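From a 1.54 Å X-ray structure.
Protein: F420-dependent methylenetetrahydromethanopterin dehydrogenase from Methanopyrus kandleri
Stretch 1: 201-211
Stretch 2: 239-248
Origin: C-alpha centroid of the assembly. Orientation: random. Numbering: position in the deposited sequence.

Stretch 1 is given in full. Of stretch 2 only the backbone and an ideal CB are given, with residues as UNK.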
# COMPACT_ATOMS: atom_id res chain seq x y z
N VAL A 201 -14.27 -13.56 2.79
CA VAL A 201 -13.11 -14.42 2.91
C VAL A 201 -11.91 -13.69 3.53
O VAL A 201 -11.16 -14.25 4.37
CB VAL A 201 -12.79 -15.02 1.52
CG1 VAL A 201 -11.41 -15.59 1.49
CG2 VAL A 201 -13.85 -16.12 1.22
N LYS A 202 -11.73 -12.42 3.16
CA LYS A 202 -10.66 -11.64 3.79
C LYS A 202 -10.96 -11.43 5.27
O LYS A 202 -10.07 -11.41 6.10
CB LYS A 202 -10.50 -10.28 3.08
CG LYS A 202 -9.92 -10.44 1.70
CD LYS A 202 -9.91 -9.10 0.93
CE LYS A 202 -9.39 -9.23 -0.51
NZ LYS A 202 -7.92 -9.40 -0.60
N ALA A 203 -12.23 -11.17 5.61
CA ALA A 203 -12.63 -10.98 7.01
C ALA A 203 -12.39 -12.27 7.82
O ALA A 203 -11.94 -12.21 8.94
CB ALA A 203 -14.12 -10.56 7.08
N MSE A 204 -12.65 -13.42 7.20
CA MSE A 204 -12.40 -14.69 7.87
C MSE A 204 -10.90 -14.85 8.09
O MSE A 204 -10.50 -15.25 9.18
CB MSE A 204 -12.93 -15.85 7.02
CG MSE A 204 -14.47 -15.81 6.98
SE MSE A 204 -15.18 -17.13 5.70
CE MSE A 204 -14.22 -18.63 6.32
N ALA A 205 -10.09 -14.56 7.08
CA ALA A 205 -8.63 -14.63 7.26
C ALA A 205 -8.22 -13.69 8.41
O ALA A 205 -7.35 -14.01 9.21
CB ALA A 205 -7.90 -14.22 6.00
N ALA A 206 -8.79 -12.49 8.49
CA ALA A 206 -8.43 -11.62 9.58
C ALA A 206 -8.76 -12.21 10.97
O ALA A 206 -7.98 -12.05 11.89
CB ALA A 206 -9.15 -10.23 9.41
N LEU A 207 -9.90 -12.86 11.12
CA LEU A 207 -10.31 -13.39 12.40
C LEU A 207 -9.46 -14.62 12.72
O LEU A 207 -9.18 -14.84 13.90
CB LEU A 207 -11.79 -13.81 12.42
CG LEU A 207 -12.78 -12.65 12.30
CD1 LEU A 207 -14.19 -13.19 12.63
CD2 LEU A 207 -12.44 -11.55 13.34
N GLU A 208 -9.05 -15.36 11.70
CA GLU A 208 -8.22 -16.54 11.96
C GLU A 208 -6.88 -16.04 12.49
O GLU A 208 -6.37 -16.55 13.50
CB GLU A 208 -8.02 -17.38 10.70
CG GLU A 208 -7.11 -18.59 10.98
CD GLU A 208 -7.80 -19.65 11.80
OE1 GLU A 208 -7.06 -20.48 12.40
OE2 GLU A 208 -9.06 -19.66 11.88
N ILE A 209 -6.29 -15.03 11.84
CA ILE A 209 -5.01 -14.52 12.30
C ILE A 209 -5.13 -13.94 13.71
O ILE A 209 -4.26 -14.14 14.56
CB ILE A 209 -4.46 -13.45 11.31
CG1 ILE A 209 -4.15 -14.11 9.97
CG2 ILE A 209 -3.26 -12.69 11.94
CD1 ILE A 209 -3.72 -13.14 8.85
N ALA A 210 -6.18 -13.17 13.98
CA ALA A 210 -6.41 -12.61 15.29
C ALA A 210 -6.52 -13.72 16.33
O ALA A 210 -5.95 -13.60 17.40
CB ALA A 210 -7.70 -11.73 15.27
N GLU A 211 -7.26 -14.79 16.04
CA GLU A 211 -7.37 -15.87 17.02
C GLU A 211 -5.98 -16.48 17.26
O GLU A 211 -5.61 -16.77 18.42
CB GLU A 211 -8.35 -16.94 16.51
CG GLU A 211 -8.51 -18.10 17.51
CD GLU A 211 -9.53 -19.13 17.06
OE1 GLU A 211 -9.56 -20.24 17.65
OE2 GLU A 211 -10.30 -18.83 16.14
N UNK A 239 2.73 -7.70 15.21
CA UNK A 239 2.82 -7.54 13.76
C UNK A 239 1.69 -8.35 13.09
O UNK A 239 1.15 -7.91 12.07
CB UNK A 239 4.19 -7.99 13.25
N UNK A 240 1.35 -9.52 13.63
CA UNK A 240 0.24 -10.32 13.06
C UNK A 240 -1.06 -9.53 13.15
O UNK A 240 -1.82 -9.51 12.16
CB UNK A 240 0.10 -11.66 13.79
N UNK A 241 -1.31 -8.94 14.30
CA UNK A 241 -2.58 -8.21 14.51
C UNK A 241 -2.67 -7.00 13.58
O UNK A 241 -3.77 -6.69 13.09
CB UNK A 241 -2.71 -7.76 15.97
N UNK A 242 -1.54 -6.34 13.33
CA UNK A 242 -1.55 -5.19 12.41
C UNK A 242 -1.96 -5.67 11.00
O UNK A 242 -2.72 -4.99 10.30
CB UNK A 242 -0.18 -4.51 12.37
N UNK A 243 -1.51 -6.85 10.57
CA UNK A 243 -1.91 -7.37 9.26
C UNK A 243 -3.37 -7.85 9.23
O UNK A 243 -4.03 -7.80 8.20
CB UNK A 243 -0.98 -8.52 8.86
N UNK A 244 -3.85 -8.37 10.36
CA UNK A 244 -5.25 -8.77 10.43
C UNK A 244 -6.08 -7.48 10.25
O UNK A 244 -7.10 -7.54 9.57
CB UNK A 244 -5.57 -9.48 11.75
N UNK A 245 -5.67 -6.36 10.84
CA UNK A 245 -6.48 -5.10 10.67
C UNK A 245 -6.46 -4.70 9.20
O UNK A 245 -7.46 -4.17 8.66
CB UNK A 245 -5.94 -3.96 11.53
N UNK A 246 -5.32 -4.89 8.51
CA UNK A 246 -5.24 -4.53 7.10
C UNK A 246 -6.20 -5.39 6.27
O UNK A 246 -6.84 -4.91 5.33
CB UNK A 246 -3.81 -4.69 6.59
N UNK A 247 -6.32 -6.68 6.61
CA UNK A 247 -7.25 -7.54 5.89
C UNK A 247 -8.67 -7.06 6.11
O UNK A 247 -9.47 -7.06 5.16
CB UNK A 247 -7.10 -9.00 6.33
N UNK A 248 -8.99 -6.69 7.35
CA UNK A 248 -10.34 -6.23 7.66
C UNK A 248 -10.58 -4.94 6.88
O UNK A 248 -11.71 -4.71 6.36
CB UNK A 248 -10.53 -6.02 9.16

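The two stretches are helices packed nearly antiparallel, their axes 8.1 Å apart at closest approach and 164° between their directions. Every position of 239-248 has helical backbone angles, so proline, which has no N-H to give to the helix, would cost a backbone hydrogen bond at 243 to 248.

At position 239 nothing of stretch 1 lies within 5.5 Å of the CB, and almost any helix former would do. The residue is Glu239, whose carboxylate is hydrogen-bonded elsewhere in the structure.

Position 240 points toward stretch 1, its ideal CB 4.0 Å from Ile209 CG2. An apolar chain suits this neighbour, be it leucine, isoleucine or methionine. It is Met240, a selenomethionine; its CB packs on Ile209 CG2 at 4.0 Å.

Position 241 points sideways, with no close neighbour for CB; a small residue would not reach Ala210, whereas a long flexible one could. Met241, also a selenomethionine, does so: with chi1 t and chi2 p, its SE comes to 4.0 Å from Ala210 CB.

Position 242 is out of reach and tolerates a polar chain; Arg242 extends from it and is hydrogen-bonded elsewhere in the structure. Position 243 points sideways, its ideal CB 5.4 Å from Ile209 CD1, beyond close contact; many types would do, a long polar chain among them. Lys243 leads its end away, and its NZ is hydrogen-bonded elsewhere in the structure.

Position 244 is the tightest. Its CB points toward stretch 1, 3.5 Å from Ala206 O and 4.0 Å from Ile209 CG2, and the CA of Ala206 and that of 244 are only 4.4 Å apart. Such closeness calls for alanine, glycine or perhaps serine. Ala244 fits, and the small Ala206 answers it, with its CB 3.4 Å from Ala244 O.

Position 245 points away, so stretch 1 sets no limit and any helix former would suit; it is Ala245. Position 246 points sideways, with nothing near its CB; stretch 1 leaves the choice free, and a polar chain is one option. Glu246 has OE2 hydrogen-bonded elsewhere in the structure.

Position 247 points into a hole formed by Lys202, Ala205, Ala206 and Ile209, its ideal CB 3.8 Å from Lys202 O and 3.9 Å from Ala206 CB. A branched or flexible apolar chain, leucine or methionine, would fill it. Leu247 (m, t) is the knob: its CD1 lies 3.8 Å from Ala205 CB and 3.7 Å from Ile209 CD1, while its CD2 lies 4.1 Å from Lys202 CB.

Position 248 points sideways, its CB 4.4 Å from Ala206 CB, and a small apolar residue is enough. Ala248 makes that light contact. No hydrogen bond joins the two stretches.

Stretch 2, residues 239-248: EMMRKAAELA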
# COMPACT_ATOMS: atom_id res chain seq x y z
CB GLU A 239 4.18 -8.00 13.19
CG GLU A 239 5.38 -7.21 13.72
CD GLU A 239 5.48 -5.77 13.20
OE1 GLU A 239 6.19 -4.97 13.86
OE2 GLU A 239 4.89 -5.47 12.13
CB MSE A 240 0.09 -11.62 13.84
CG MSE A 240 1.27 -12.51 13.59
SE MSE A 240 1.24 -14.05 14.85
CE MSE A 240 -0.33 -14.94 14.14
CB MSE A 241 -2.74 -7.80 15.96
CG MSE A 241 -4.10 -7.19 16.27
SE MSE A 241 -5.64 -8.42 15.99
CE MSE A 241 -5.38 -9.52 17.61
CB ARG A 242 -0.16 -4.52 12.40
CG ARG A 242 0.08 -3.51 11.28
CD ARG A 242 1.38 -2.78 11.60
NE ARG A 242 1.73 -1.82 10.55
CZ ARG A 242 2.39 -2.13 9.44
NH1 ARG A 242 2.67 -1.19 8.53
NH2 ARG A 242 2.81 -3.38 9.22
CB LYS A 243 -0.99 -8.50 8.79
CG LYS A 243 0.38 -7.93 8.38
CD LYS A 243 0.22 -6.81 7.32
CE LYS A 243 1.54 -6.35 6.69
NZ LYS A 243 2.38 -5.70 7.69
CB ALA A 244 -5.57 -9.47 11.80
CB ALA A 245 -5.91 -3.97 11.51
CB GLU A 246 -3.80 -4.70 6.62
CG GLU A 246 -3.53 -4.28 5.20
CD GLU A 246 -2.12 -4.68 4.80
OE1 GLU A 246 -1.19 -4.33 5.56
OE2 GLU A 246 -1.96 -5.36 3.77
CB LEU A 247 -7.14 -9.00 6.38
CG LEU A 247 -6.09 -9.86 5.70
CD1 LEU A 247 -5.84 -11.10 6.57
CD2 LEU A 247 -6.56 -10.29 4.31
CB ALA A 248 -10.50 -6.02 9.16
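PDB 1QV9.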